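Local coordinates for germination protein (Bacillus megaterium, PDB 6O59), which serves as the A subunit of the spore germinant receptor GerK3, here its N-terminal domain, and probably helps sense the small molecules that trigger germination, at residues A[4-9]-A[96-101]; A[25-30]-A[45-50]; A[39-44]-A[113-118]; A[233-238]-A[262-267]; A[249-254]-A[267-272]. All coordinates share one frame; numbering follows the deposited sequence.

Interaction 1: residues A[4-9]-A[96-101]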
# COMPACT_ATOMS: atom_id res chain seq x y z
N SER A 4 13.08 9.11 15.24
CA SER A 4 14.04 9.28 14.14
C SER A 4 13.57 10.47 13.28
O SER A 4 12.42 10.45 12.82
CB SER A 4 14.15 7.99 13.32
OG SER A 4 14.54 6.89 14.12
N SER A 5 14.42 11.52 13.13
CA SER A 5 14.09 12.72 12.35
C SER A 5 14.17 12.45 10.85
O SER A 5 14.72 11.43 10.42
CB SER A 5 14.99 13.89 12.73
OG SER A 5 14.27 15.12 12.71
N LEU A 6 13.59 13.34 10.05
CA LEU A 6 13.56 13.13 8.60
C LEU A 6 14.84 13.64 7.96
O LEU A 6 15.43 14.63 8.40
CB LEU A 6 12.32 13.79 7.98
CG LEU A 6 11.01 12.99 7.87
CD1 LEU A 6 10.91 11.83 8.83
CD2 LEU A 6 9.81 13.89 8.01
N LYS A 7 15.30 12.92 6.92
CA LYS A 7 16.51 13.25 6.19
C LYS A 7 16.26 14.49 5.33
O LYS A 7 15.12 14.72 4.95
CB LYS A 7 17.00 12.05 5.35
CG LYS A 7 17.43 10.81 6.17
CD LYS A 7 18.59 11.02 7.16
CE LYS A 7 19.98 10.88 6.57
NZ LYS A 7 21.02 11.54 7.40
N ASN A 8 17.29 15.30 5.08
CA ASN A 8 17.14 16.51 4.27
C ASN A 8 16.98 16.16 2.80
O ASN A 8 16.11 16.74 2.16
CB ASN A 8 18.27 17.49 4.49
CG ASN A 8 18.14 18.26 5.78
OD1 ASN A 8 18.85 18.00 6.76
ND2 ASN A 8 17.22 19.23 5.82
N LEU A 9 17.74 15.18 2.27
CA LEU A 9 17.61 14.77 0.87
C LEU A 9 16.31 13.99 0.63
O LEU A 9 15.93 13.14 1.44
CB LEU A 9 18.81 13.94 0.39
CG LEU A 9 20.17 14.66 0.29
CD1 LEU A 9 21.28 13.65 0.20
CD2 LEU A 9 20.21 15.61 -0.89
N ASP A 96 7.56 15.70 11.01
CA ASP A 96 9.01 15.95 11.12
C ASP A 96 9.78 14.76 11.77
O ASP A 96 10.94 14.91 12.20
CB ASP A 96 9.29 17.27 11.88
CG ASP A 96 8.96 17.25 13.36
OD1 ASP A 96 8.01 16.52 13.75
OD2 ASP A 96 9.63 17.97 14.12
N ASN A 97 9.13 13.58 11.82
CA ASN A 97 9.65 12.31 12.33
C ASN A 97 8.94 11.17 11.60
O ASN A 97 7.86 11.39 11.02
CB ASN A 97 9.51 12.21 13.85
CG ASN A 97 8.13 11.90 14.35
OD1 ASN A 97 7.25 12.76 14.41
ND2 ASN A 97 7.93 10.65 14.74
N TRP A 98 9.57 9.97 11.55
CA TRP A 98 9.07 8.81 10.80
C TRP A 98 7.72 8.27 11.29
O TRP A 98 6.89 7.93 10.44
CB TRP A 98 10.11 7.68 10.75
CG TRP A 98 11.24 8.06 9.85
CD1 TRP A 98 12.46 8.52 10.22
CD2 TRP A 98 11.16 8.24 8.42
NE1 TRP A 98 13.19 8.90 9.12
CE2 TRP A 98 12.41 8.74 8.00
CE3 TRP A 98 10.17 8.00 7.46
CZ2 TRP A 98 12.70 9.00 6.66
CZ3 TRP A 98 10.45 8.26 6.13
CH2 TRP A 98 11.70 8.76 5.74
N ASN A 99 7.49 8.21 12.62
CA ASN A 99 6.25 7.69 13.19
C ASN A 99 5.03 8.45 12.65
O ASN A 99 4.10 7.81 12.12
CB ASN A 99 6.29 7.75 14.71
CG ASN A 99 5.79 6.49 15.36
OD1 ASN A 99 4.57 6.21 15.39
ND2 ASN A 99 6.71 5.69 15.90
N ASP A 100 5.06 9.80 12.75
CA ASP A 100 4.00 10.71 12.29
C ASP A 100 3.79 10.63 10.79
O ASP A 100 2.64 10.61 10.32
CB ASP A 100 4.33 12.15 12.70
CG ASP A 100 4.17 12.44 14.18
OD1 ASP A 100 3.64 11.57 14.91
OD2 ASP A 100 4.57 13.55 14.61
N LEU A 101 4.90 10.58 10.03
CA LEU A 101 4.87 10.47 8.57
C LEU A 101 4.17 9.18 8.16
O LEU A 101 3.19 9.22 7.41
CB LEU A 101 6.31 10.51 7.99
CG LEU A 101 6.45 10.44 6.47
CD1 LEU A 101 7.53 11.36 5.99
CD2 LEU A 101 6.78 9.03 6.01
O HOH W 1 10.12 8.42 14.64
O HOH W 2 13.02 18.13 13.61
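Apolar contacts at the start of helix 98-106 centre on Leu6, which plugs the extended N-terminal segment onto the indole of Trp98. Its CD1 methyl sits over one face of the ring, 3.5 Å from the centroid of the five-membered ring and 11° off the normal, a CH-pi contact made almost straight down. The side chains cross obliquely; Leu6 CD1 covers the indole, while Leu6 CD2 reaches Leu101 CD1 at 4.0 Å. Trp98 CG lies anti to the carbonyl carbon (chi1 -72°), which lays the ring beside the incoming chain, and Ser4 CB meets CD1 of the indole at its edge, in the ring plane.

Among the polar contacts, Trp98 N donates to Ser4 O at 3.2 Å, nearly along the C=O axis. Ser5 O lies 3.2 Å from the indole NE1 of Trp98. Asn97 occupies the N-cap position, and its O accepts the first-turn bond from Leu101 N. One water accepts from Ser4 N and, weakly, from Asn99 N, bridging the two segments; a second is only weakly held between Ser5 OG and Asp96 OD2.

Beyond the two segments, Trp98 packs on Asn13 and Leu16 of helix 10-20 and makes a cation-pi contact with Lys20, while Leu6 and Leu101 both touch Val120 of strand 120-124. The chemistry is thus divided: Leu6, Trp98 and Leu101 supply a buried apolar anchor, whereas the serines and Asp96 stay at the exposed margin, where water completes a mostly weak polar fringe around the single regular backbone bond.

Interaction 2: residues A[25-30]-A[45-50]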
# COMPACT_ATOMS: atom_id res chain seq x y z
N SER A 25 3.54 -2.82 -3.22
CA SER A 25 3.10 -2.54 -4.59
C SER A 25 2.05 -1.43 -4.71
O SER A 25 1.95 -0.87 -5.81
CB SER A 25 2.60 -3.81 -5.26
OG SER A 25 1.58 -4.47 -4.52
N ASP A 26 1.32 -1.07 -3.63
CA ASP A 26 0.27 -0.05 -3.71
C ASP A 26 0.72 1.32 -3.24
O ASP A 26 -0.07 2.26 -3.23
CB ASP A 26 -0.97 -0.50 -2.93
CG ASP A 26 -0.81 -0.72 -1.44
OD1 ASP A 26 0.33 -0.86 -0.97
OD2 ASP A 26 -1.85 -0.77 -0.74
N ILE A 27 1.99 1.45 -2.86
CA ILE A 27 2.51 2.74 -2.44
C ILE A 27 3.07 3.45 -3.68
O ILE A 27 4.02 2.97 -4.31
CB ILE A 27 3.51 2.59 -1.29
CG1 ILE A 27 2.73 2.19 -0.01
CG2 ILE A 27 4.30 3.90 -1.07
CD1 ILE A 27 3.44 1.48 0.92
N VAL A 28 2.41 4.56 -4.06
CA VAL A 28 2.73 5.36 -5.26
C VAL A 28 3.62 6.56 -4.92
O VAL A 28 3.33 7.32 -3.99
CB VAL A 28 1.45 5.83 -6.00
CG1 VAL A 28 1.78 6.56 -7.28
CG2 VAL A 28 0.53 4.66 -6.30
N ILE A 29 4.70 6.72 -5.71
CA ILE A 29 5.65 7.82 -5.67
C ILE A 29 5.58 8.54 -7.02
O ILE A 29 5.93 7.96 -8.05
CB ILE A 29 7.10 7.36 -5.32
CG1 ILE A 29 7.15 6.75 -3.91
CG2 ILE A 29 8.10 8.54 -5.47
CD1 ILE A 29 8.43 6.02 -3.50
N ARG A 30 5.09 9.79 -7.01
CA ARG A 30 5.02 10.61 -8.22
C ARG A 30 6.10 11.68 -8.14
O ARG A 30 6.03 12.57 -7.31
CB ARG A 30 3.63 11.25 -8.40
CG ARG A 30 2.49 10.26 -8.55
CD ARG A 30 2.16 10.01 -9.99
NE ARG A 30 0.76 9.64 -10.16
CZ ARG A 30 0.34 8.41 -10.41
NH1 ARG A 30 1.22 7.41 -10.54
NH2 ARG A 30 -0.95 8.16 -10.55
N VAL A 45 3.68 11.14 -2.33
CA VAL A 45 3.67 9.75 -1.86
C VAL A 45 2.30 9.47 -1.27
O VAL A 45 1.88 10.16 -0.34
CB VAL A 45 4.82 9.40 -0.86
CG1 VAL A 45 4.82 7.91 -0.52
CG2 VAL A 45 6.19 9.81 -1.40
N TYR A 46 1.61 8.44 -1.80
CA TYR A 46 0.29 8.05 -1.31
C TYR A 46 0.01 6.55 -1.54
O TYR A 46 0.59 5.95 -2.45
CB TYR A 46 -0.80 8.91 -1.98
CG TYR A 46 -0.94 8.73 -3.48
CD1 TYR A 46 -0.13 9.43 -4.36
CD2 TYR A 46 -1.90 7.88 -4.01
CE1 TYR A 46 -0.25 9.26 -5.74
CE2 TYR A 46 -2.02 7.69 -5.38
CZ TYR A 46 -1.20 8.39 -6.25
OH TYR A 46 -1.34 8.22 -7.61
N ILE A 47 -0.91 5.96 -0.74
CA ILE A 47 -1.37 4.57 -0.90
C ILE A 47 -2.58 4.58 -1.85
O ILE A 47 -3.60 5.22 -1.56
CB ILE A 47 -1.69 3.81 0.43
CG1 ILE A 47 -0.48 3.74 1.38
CG2 ILE A 47 -2.22 2.41 0.17
CD1 ILE A 47 -0.87 3.32 2.69
N GLU A 48 -2.46 3.84 -2.96
CA GLU A 48 -3.45 3.64 -4.00
C GLU A 48 -4.80 3.17 -3.43
O GLU A 48 -4.86 2.25 -2.60
CB GLU A 48 -2.90 2.56 -4.96
CG GLU A 48 -2.79 2.94 -6.42
CD GLU A 48 -1.98 1.96 -7.26
OE1 GLU A 48 -1.98 0.75 -6.94
OE2 GLU A 48 -1.33 2.41 -8.23
N GLY A 49 -5.86 3.82 -3.90
CA GLY A 49 -7.25 3.46 -3.61
C GLY A 49 -7.85 3.82 -2.28
O GLY A 49 -9.02 3.52 -2.06
N ILE A 50 -7.07 4.43 -1.36
CA ILE A 50 -7.61 4.81 -0.05
C ILE A 50 -7.54 6.34 0.09
O ILE A 50 -7.53 6.88 1.20
CB ILE A 50 -6.93 4.06 1.15
CG1 ILE A 50 -5.41 4.34 1.22
CG2 ILE A 50 -7.24 2.57 1.11
CD1 ILE A 50 -4.88 4.27 2.56
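The beta hairpin of strands 27-34 and 40-47 forms one edge of the first five-stranded antiparallel sheet, and this contact lies at its open end. Between 25-30 and 45-50, Val28 and Tyr46 form the hydrogen-bonded pair: Val28 N donates to Tyr46 O at 2.8 Å, and Tyr46 N bonds back to Val28 O. One step on, Glu48 N reaches Asp26 O at 2.9 Å, almost straight (171°), where the chain enters the type II turn from Ile47 to Ile50.

On the face of Val28 and Tyr46, the phenol is laid over valine: Tyr46 CG takes the crowded position between N and carbonyl carbon (chi1 65°), and Val28 CB stands 3.9 Å from the ring centroid. Val28 CG1 touches Tyr46 CZ at 3.6 Å, and CG2 meets Glu48 OE2. Tyr46 OH comes over one face of the Arg30 guanidinium, the planes 83° apart; Arg30 NE is hydrogen-bonded to Gln57 OE1.

The other face carries Ile27, Ile29, Val45 and Ile47, with Ile27 CG1 3.8 Å from Ile47 CG1. Asp26 OD2 lies against Ile47 CG2, and Asp26 OD1 forms a salt bridge with Arg161. Paired main-chain bonds fix the register, while the Arg161 bridge probably offsets the charge of the buried Asp26.

Interaction 3: residues A[39-44]-A[113-118]; sequences SLAAAI and IVDGIN
Leu40 lays its CD2 methyl across Val114, meeting CG1 at 3.6 Å with the two side chains crossed at about a right angle. Its CG is anti to the backbone N (chi1 -156°), and this swings the fork over to the opposite strand; the second branch, Leu40 CD1, rests on Asp115 CB at 3.7 Å. Val114 also has CG1 anti to its own N, so this methyl is the one presented to leucine, while CG2 faces the small Ala42 CB at a looser 4.3 Å.

The main chains are joined antiparallel. Ala43 and Ile113 form the hydrogen-bonded pair: Ala43 N donates to Ile113 O at 2.8 Å, and Ile113 N gives an almost straight bond to Ala43 O (175°). Ala42 and Val114, the adjoining non-hydrogen-bonded pair, come within 4.3 Å between CA atoms. Beyond the strand end, Asp115 N still reaches Ala41 O at 2.8 Å, and its CB leans against that same oxygen. The chain then turns away, with Ile117 N bonded back to Val114 O.

Three alanines in a row keep strand 40-47 slim here. Ala41, Ala43 and Ile113 lie under Leu10 of helix 10-20, with Ile17 of that helix also on Ile113, while Ile44 packs on helix 54-62. Strand 27-34 borders the other edge of 40-47, through backbone bonds from Leu40, Ala42 and Ile44, leaving 40-47 between 27-34 and 110-114 in the sheet.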
# COMPACT_ATOMS: atom_id res chain seq x y z
N SER A 39 14.34 23.40 -10.90
CA SER A 39 15.56 22.98 -10.21
C SER A 39 15.26 22.16 -8.96
O SER A 39 16.06 21.30 -8.58
CB SER A 39 16.39 24.20 -9.81
OG SER A 39 15.71 25.00 -8.85
N LEU A 40 14.13 22.44 -8.30
CA LEU A 40 13.79 21.78 -7.06
C LEU A 40 12.94 20.54 -7.28
O LEU A 40 11.79 20.64 -7.73
CB LEU A 40 13.09 22.78 -6.13
CG LEU A 40 13.15 22.50 -4.64
CD1 LEU A 40 14.57 22.50 -4.13
CD2 LEU A 40 12.37 23.54 -3.90
N ALA A 41 13.50 19.37 -6.96
CA ALA A 41 12.80 18.09 -7.06
C ALA A 41 11.85 17.93 -5.89
O ALA A 41 12.19 18.29 -4.77
CB ALA A 41 13.80 16.95 -7.09
N ALA A 42 10.66 17.39 -6.16
CA ALA A 42 9.63 17.11 -5.17
C ALA A 42 8.94 15.79 -5.50
O ALA A 42 9.10 15.28 -6.61
CB ALA A 42 8.62 18.25 -5.10
N ALA A 43 8.21 15.22 -4.53
CA ALA A 43 7.48 13.97 -4.74
C ALA A 43 6.17 13.92 -3.98
O ALA A 43 6.08 14.47 -2.87
CB ALA A 43 8.34 12.77 -4.34
N ILE A 44 5.15 13.26 -4.59
CA ILE A 44 3.86 12.93 -3.97
C ILE A 44 3.91 11.45 -3.61
O ILE A 44 4.19 10.62 -4.48
CB ILE A 44 2.58 13.26 -4.79
CG1 ILE A 44 2.77 14.46 -5.74
CG2 ILE A 44 1.37 13.44 -3.84
CD1 ILE A 44 1.61 14.72 -6.72
N ILE A 113 6.88 15.71 -0.32
CA ILE A 113 8.28 15.74 0.09
C ILE A 113 9.07 16.60 -0.92
O ILE A 113 8.93 16.42 -2.12
CB ILE A 113 8.84 14.29 0.23
CG1 ILE A 113 7.82 13.38 1.00
CG2 ILE A 113 10.25 14.29 0.87
CD1 ILE A 113 8.29 11.98 1.37
N VAL A 114 9.86 17.57 -0.41
CA VAL A 114 10.65 18.49 -1.22
C VAL A 114 12.17 18.26 -0.94
O VAL A 114 12.58 18.05 0.20
CB VAL A 114 10.19 19.96 -1.00
CG1 VAL A 114 10.98 20.94 -1.88
CG2 VAL A 114 8.69 20.12 -1.26
N ASP A 115 12.97 18.32 -2.04
CA ASP A 115 14.41 18.05 -2.21
C ASP A 115 15.27 18.19 -0.98
O ASP A 115 16.12 17.31 -0.78
CB ASP A 115 15.03 18.91 -3.32
CG ASP A 115 16.25 18.29 -4.02
OD1 ASP A 115 16.78 17.25 -3.52
OD2 ASP A 115 16.68 18.85 -5.07
N GLY A 116 15.13 19.27 -0.22
CA GLY A 116 15.97 19.46 0.96
C GLY A 116 15.29 20.11 2.15
O GLY A 116 15.96 20.84 2.89
N ILE A 117 13.99 19.88 2.31
CA ILE A 117 13.28 20.61 3.39
C ILE A 117 13.34 19.86 4.71
O ILE A 117 13.47 20.54 5.73
CB ILE A 117 11.87 21.00 2.96
CG1 ILE A 117 11.84 22.45 2.47
CG2 ILE A 117 10.92 20.81 4.11
CD1 ILE A 117 11.57 22.58 1.00
N ASN A 118 13.16 18.53 4.70
CA ASN A 118 13.23 17.66 5.92
C ASN A 118 11.96 17.73 6.79
O ASN A 118 11.97 17.13 7.87
CB ASN A 118 14.60 17.67 6.60
CG ASN A 118 14.62 18.27 7.99
OD1 ASN A 118 13.74 19.04 8.35
ND2 ASN A 118 15.62 17.92 8.76

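Interaction 4: residues A[233-238]-A[262-267]; sequences TIYNTE and GLIAPA
Leu263 is the bump that fills the dip between Ile234 and Asn236. Its CD1 meets Ile234 CD1 at 3.8 Å, the two side chains crossing obliquely, while CD2 is pushed against Asn236 CB at 3.7 Å. Asn236 CG takes the crowded position between N and carbonyl carbon (chi1 64°), so its amide leads away and only the CB shoulder is left for the leucine. Ile234 turns its other branch, CG2, onto Ala265 CB.

On the reverse face Ile264 lies alongside Tyr235, with Ile264 CB near the ring plane at the edge, 4.1 Å from Tyr235 CD2. Ile264 CG1 also reaches Thr237 CG2, so the isoleucine is held between tyrosine and threonine. Gly262, opposite Thr237, adds no bulk to this face. At the far end Ala267 CB fits beside Tyr235 CB and Thr233 OG1.

Two hydrogen-bonded pairs, Tyr235 with Ile264 and Thr237 with Gly262, join the antiparallel strands through four main-chain bonds, among them Ile264 N to Tyr235 O at 2.7 Å. Ala267 N, past the regular strand, comes to Thr233 O at 2.9 Å from above the carbonyl plane, with a weak second bond to Thr233 OG1. Helix 240-248 touches Thr237 and Ile264, whereas helix 210-215 touches Ile234 and Leu263. The chemistry is thus regular in-plane pairing along the edge strand 235-237, giving way to a bent, shared bond beyond the cis peptide before Pro266, where the regular pairing ends.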
# COMPACT_ATOMS: atom_id res chain seq x y z
N THR A 233 -2.79 -25.35 2.74
CA THR A 233 -4.25 -25.39 2.60
C THR A 233 -4.71 -23.95 2.63
O THR A 233 -4.10 -23.14 3.33
CB THR A 233 -4.90 -26.22 3.69
OG1 THR A 233 -4.54 -25.70 4.98
CG2 THR A 233 -4.55 -27.66 3.57
N ILE A 234 -5.73 -23.62 1.85
CA ILE A 234 -6.18 -22.22 1.79
C ILE A 234 -7.65 -22.11 2.23
O ILE A 234 -8.45 -23.05 2.05
CB ILE A 234 -5.94 -21.55 0.40
CG1 ILE A 234 -6.65 -22.30 -0.74
CG2 ILE A 234 -4.44 -21.39 0.11
CD1 ILE A 234 -6.70 -21.58 -2.11
N TYR A 235 -7.98 -20.95 2.82
CA TYR A 235 -9.32 -20.62 3.27
C TYR A 235 -9.81 -19.38 2.51
O TYR A 235 -9.14 -18.35 2.53
CB TYR A 235 -9.34 -20.43 4.78
CG TYR A 235 -10.59 -19.78 5.32
CD1 TYR A 235 -11.80 -20.47 5.36
CD2 TYR A 235 -10.57 -18.47 5.80
CE1 TYR A 235 -12.96 -19.87 5.84
CE2 TYR A 235 -11.72 -17.86 6.29
CZ TYR A 235 -12.91 -18.57 6.31
OH TYR A 235 -14.04 -17.97 6.80
N ASN A 236 -10.96 -19.48 1.82
CA ASN A 236 -11.54 -18.37 1.07
C ASN A 236 -12.54 -17.56 1.93
O ASN A 236 -13.44 -18.13 2.54
CB ASN A 236 -12.22 -18.88 -0.20
CG ASN A 236 -13.41 -19.79 0.02
OD1 ASN A 236 -13.35 -20.78 0.75
ND2 ASN A 236 -14.52 -19.49 -0.61
N THR A 237 -12.40 -16.24 1.93
CA THR A 237 -13.31 -15.35 2.67
C THR A 237 -13.60 -14.11 1.84
O THR A 237 -12.69 -13.53 1.24
CB THR A 237 -12.74 -14.98 4.06
OG1 THR A 237 -13.59 -14.02 4.68
CG2 THR A 237 -11.33 -14.42 4.02
N GLU A 238 -14.86 -13.68 1.83
CA GLU A 238 -15.25 -12.46 1.11
C GLU A 238 -15.27 -11.25 2.06
O GLU A 238 -15.55 -10.15 1.62
CB GLU A 238 -16.60 -12.63 0.42
CG GLU A 238 -17.78 -12.85 1.35
CD GLU A 238 -19.12 -13.07 0.66
OE1 GLU A 238 -19.13 -13.63 -0.46
OE2 GLU A 238 -20.15 -12.69 1.26
N GLY A 262 -10.58 -13.21 -0.55
CA GLY A 262 -9.21 -13.29 -0.07
C GLY A 262 -8.91 -14.74 0.26
O GLY A 262 -9.82 -15.47 0.66
N LEU A 263 -7.67 -15.17 0.04
CA LEU A 263 -7.28 -16.55 0.35
C LEU A 263 -6.30 -16.52 1.51
O LEU A 263 -5.23 -15.91 1.40
CB LEU A 263 -6.71 -17.27 -0.88
CG LEU A 263 -7.65 -17.39 -2.08
CD1 LEU A 263 -6.93 -17.94 -3.28
CD2 LEU A 263 -8.87 -18.25 -1.75
N ILE A 264 -6.69 -17.11 2.65
CA ILE A 264 -5.89 -17.15 3.88
C ILE A 264 -5.08 -18.42 3.87
O ILE A 264 -5.61 -19.50 3.60
CB ILE A 264 -6.80 -17.05 5.13
CG1 ILE A 264 -7.60 -15.71 5.17
CG2 ILE A 264 -6.05 -17.34 6.45
CD1 ILE A 264 -6.80 -14.43 5.22
N ALA A 265 -3.77 -18.29 4.12
CA ALA A 265 -2.86 -19.43 4.16
C ALA A 265 -1.87 -19.34 5.34
O ALA A 265 -1.32 -18.28 5.61
CB ALA A 265 -2.11 -19.56 2.84
N PRO A 266 -1.62 -20.46 6.06
CA PRO A 266 -2.25 -21.79 5.94
C PRO A 266 -3.63 -21.74 6.62
O PRO A 266 -3.82 -20.97 7.56
CB PRO A 266 -1.24 -22.72 6.65
CG PRO A 266 -0.08 -21.84 7.09
CD PRO A 266 -0.65 -20.46 7.17
N ALA A 267 -4.60 -22.53 6.12
CA ALA A 267 -5.96 -22.54 6.68
C ALA A 267 -5.97 -23.09 8.13
O ALA A 267 -6.70 -22.57 8.96
CB ALA A 267 -6.89 -23.35 5.80

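Interaction 5: residues A[249-254]-A[267-272]; sequences EGRIAI and ALFIQF
Arg251 and Phe269 make the close-fitting half of this contact. The arginine bends at chi2 (-143°), bringing its guanidinium over the root of the phenylalanine: Phe269 CB stands over one face, toward the rim, 3.6 Å from Arg251 NE, the planes 44° apart. Phe269 CG is anti to the backbone N (chi1 -166°), running the ring back along the arginine until Phe269 CD2 lies 3.8 Å from Arg251 CG and Glu249 O meets the ring edge in its plane.

Three acceptors hold the guanidinium. Arg251 NH2 donates to Ala267 O at 2.8 Å, from above the carbonyl plane, and also to Pro266 O; Arg251 NH1 makes a salt bridge with Glu249 OE1 at 3.2 Å, and NE adds a weak bond to the same oxygen.

The looser side is the exposed tail. Leu268 and Ile270 point away from 249-254, and past Phe269 just Gln271 returns, its NE2 2.8 Å from Glu249 O but poorly angled for a hydrogen bond.

Gly250, at positive phi, closes helix 240-248 in a Schellman motif before strand 252-256. Arg251, just after it, pins the tail leaving strand 262-265, at a helix-to-strand junction leading into the central strand of the second antiparallel sheet.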
# COMPACT_ATOMS: atom_id res chain seq x y z
N GLU A 249 -2.71 -12.43 13.12
CA GLU A 249 -2.32 -13.72 13.73
C GLU A 249 -0.98 -14.23 13.19
O GLU A 249 -0.45 -15.19 13.74
CB GLU A 249 -3.39 -14.80 13.47
CG GLU A 249 -4.66 -14.69 14.28
CD GLU A 249 -5.79 -15.57 13.78
OE1 GLU A 249 -5.52 -16.71 13.32
OE2 GLU A 249 -6.96 -15.12 13.85
N GLY A 250 -0.48 -13.66 12.09
CA GLY A 250 0.75 -14.13 11.45
C GLY A 250 0.54 -14.91 10.16
O GLY A 250 1.49 -15.51 9.64
N ARG A 251 -0.71 -14.91 9.63
CA ARG A 251 -1.06 -15.61 8.41
C ARG A 251 -0.81 -14.71 7.20
O ARG A 251 -0.53 -13.51 7.36
CB ARG A 251 -2.51 -16.10 8.43
CG ARG A 251 -2.84 -16.91 9.68
CD ARG A 251 -3.77 -18.06 9.39
NE ARG A 251 -4.51 -18.38 10.60
CZ ARG A 251 -5.45 -19.30 10.69
NH1 ARG A 251 -6.09 -19.48 11.84
NH2 ARG A 251 -5.79 -20.03 9.64
N ILE A 252 -0.91 -15.31 6.00
CA ILE A 252 -0.66 -14.70 4.70
C ILE A 252 -1.98 -14.62 3.91
O ILE A 252 -2.71 -15.62 3.83
CB ILE A 252 0.44 -15.53 3.94
CG1 ILE A 252 1.82 -15.35 4.59
CG2 ILE A 252 0.52 -15.17 2.43
CD1 ILE A 252 2.17 -16.31 5.69
N ALA A 253 -2.28 -13.44 3.34
CA ALA A 253 -3.47 -13.23 2.51
C ALA A 253 -3.09 -13.16 1.02
O ALA A 253 -2.13 -12.49 0.66
CB ALA A 253 -4.21 -11.97 2.95
N ILE A 254 -3.80 -13.89 0.16
CA ILE A 254 -3.54 -13.91 -1.28
C ILE A 254 -4.77 -13.43 -2.01
O ILE A 254 -5.87 -13.93 -1.77
CB ILE A 254 -3.10 -15.32 -1.79
CG1 ILE A 254 -1.84 -15.82 -1.04
CG2 ILE A 254 -2.90 -15.34 -3.30
CD1 ILE A 254 -1.91 -17.29 -0.68
N ALA A 267 -4.60 -22.53 6.12
CA ALA A 267 -5.96 -22.54 6.68
C ALA A 267 -5.97 -23.09 8.13
O ALA A 267 -6.70 -22.57 8.96
CB ALA A 267 -6.89 -23.35 5.80
N LEU A 268 -5.12 -24.08 8.43
CA LEU A 268 -4.96 -24.62 9.78
C LEU A 268 -3.60 -24.14 10.29
O LEU A 268 -2.56 -24.52 9.75
CB LEU A 268 -5.11 -26.15 9.81
CG LEU A 268 -5.20 -26.81 11.18
CD1 LEU A 268 -6.50 -26.44 11.90
CD2 LEU A 268 -5.08 -28.29 11.05
N PHE A 269 -3.64 -23.21 11.26
CA PHE A 269 -2.49 -22.52 11.82
C PHE A 269 -2.70 -22.35 13.32
O PHE A 269 -3.36 -21.39 13.76
CB PHE A 269 -2.33 -21.17 11.10
CG PHE A 269 -1.04 -20.43 11.29
CD1 PHE A 269 0.13 -20.86 10.68
CD2 PHE A 269 -1.01 -19.23 12.00
CE1 PHE A 269 1.32 -20.16 10.84
CE2 PHE A 269 0.18 -18.52 12.15
CZ PHE A 269 1.34 -18.98 11.56
N ILE A 270 -2.17 -23.30 14.10
CA ILE A 270 -2.31 -23.34 15.56
C ILE A 270 -1.03 -22.81 16.21
O ILE A 270 0.03 -23.42 16.05
CB ILE A 270 -2.69 -24.78 16.03
CG1 ILE A 270 -3.98 -25.27 15.32
CG2 ILE A 270 -2.84 -24.82 17.55
CD1 ILE A 270 -4.18 -26.76 15.24
N GLN A 271 -1.15 -21.70 16.96
CA GLN A 271 -0.00 -21.08 17.63
C GLN A 271 -0.01 -21.25 19.17
O GLN A 271 -1.08 -21.39 19.77
CB GLN A 271 0.07 -19.58 17.28
CG GLN A 271 0.24 -19.29 15.79
CD GLN A 271 0.89 -17.95 15.54
OE1 GLN A 271 2.04 -17.88 15.08
NE2 GLN A 271 0.20 -16.86 15.84
N PHE A 272 1.19 -21.23 19.79
CA PHE A 272 1.37 -21.34 21.24
C PHE A 272 2.41 -20.34 21.73
O PHE A 272 2.05 -19.23 22.11
CB PHE A 272 1.80 -22.77 21.64
CG PHE A 272 0.87 -23.87 21.18
CD1 PHE A 272 -0.33 -24.12 21.84
CD2 PHE A 272 1.21 -24.69 20.11
CE1 PHE A 272 -1.18 -25.15 21.43
CE2 PHE A 272 0.37 -25.72 19.70
CZ PHE A 272 -0.82 -25.95 20.37

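Overall arrangement
The contacts fall into two halves of the elongated chain, each built round a five-stranded antiparallel sheet with strand order 1-2-4-5-3. Interactions 1, 2 and 3 come first along the chain; 2 and 3 share strand 40-47, their centres about 17 Å apart, and 1 touches 3 through Asn8 and Asn118, with about 14 Å between centres. Interactions 4 and 5 follow in the second half, meeting at Ala267 and across neighbouring strands 252-256 and 262-265, centres about 9 Å apart. The centres of interactions 3 and 4 lie about 42 Å apart, whereas interaction 2 is near the chain's middle. The matching strand orders are consistent with two similarly built subdomains within this receptor domain.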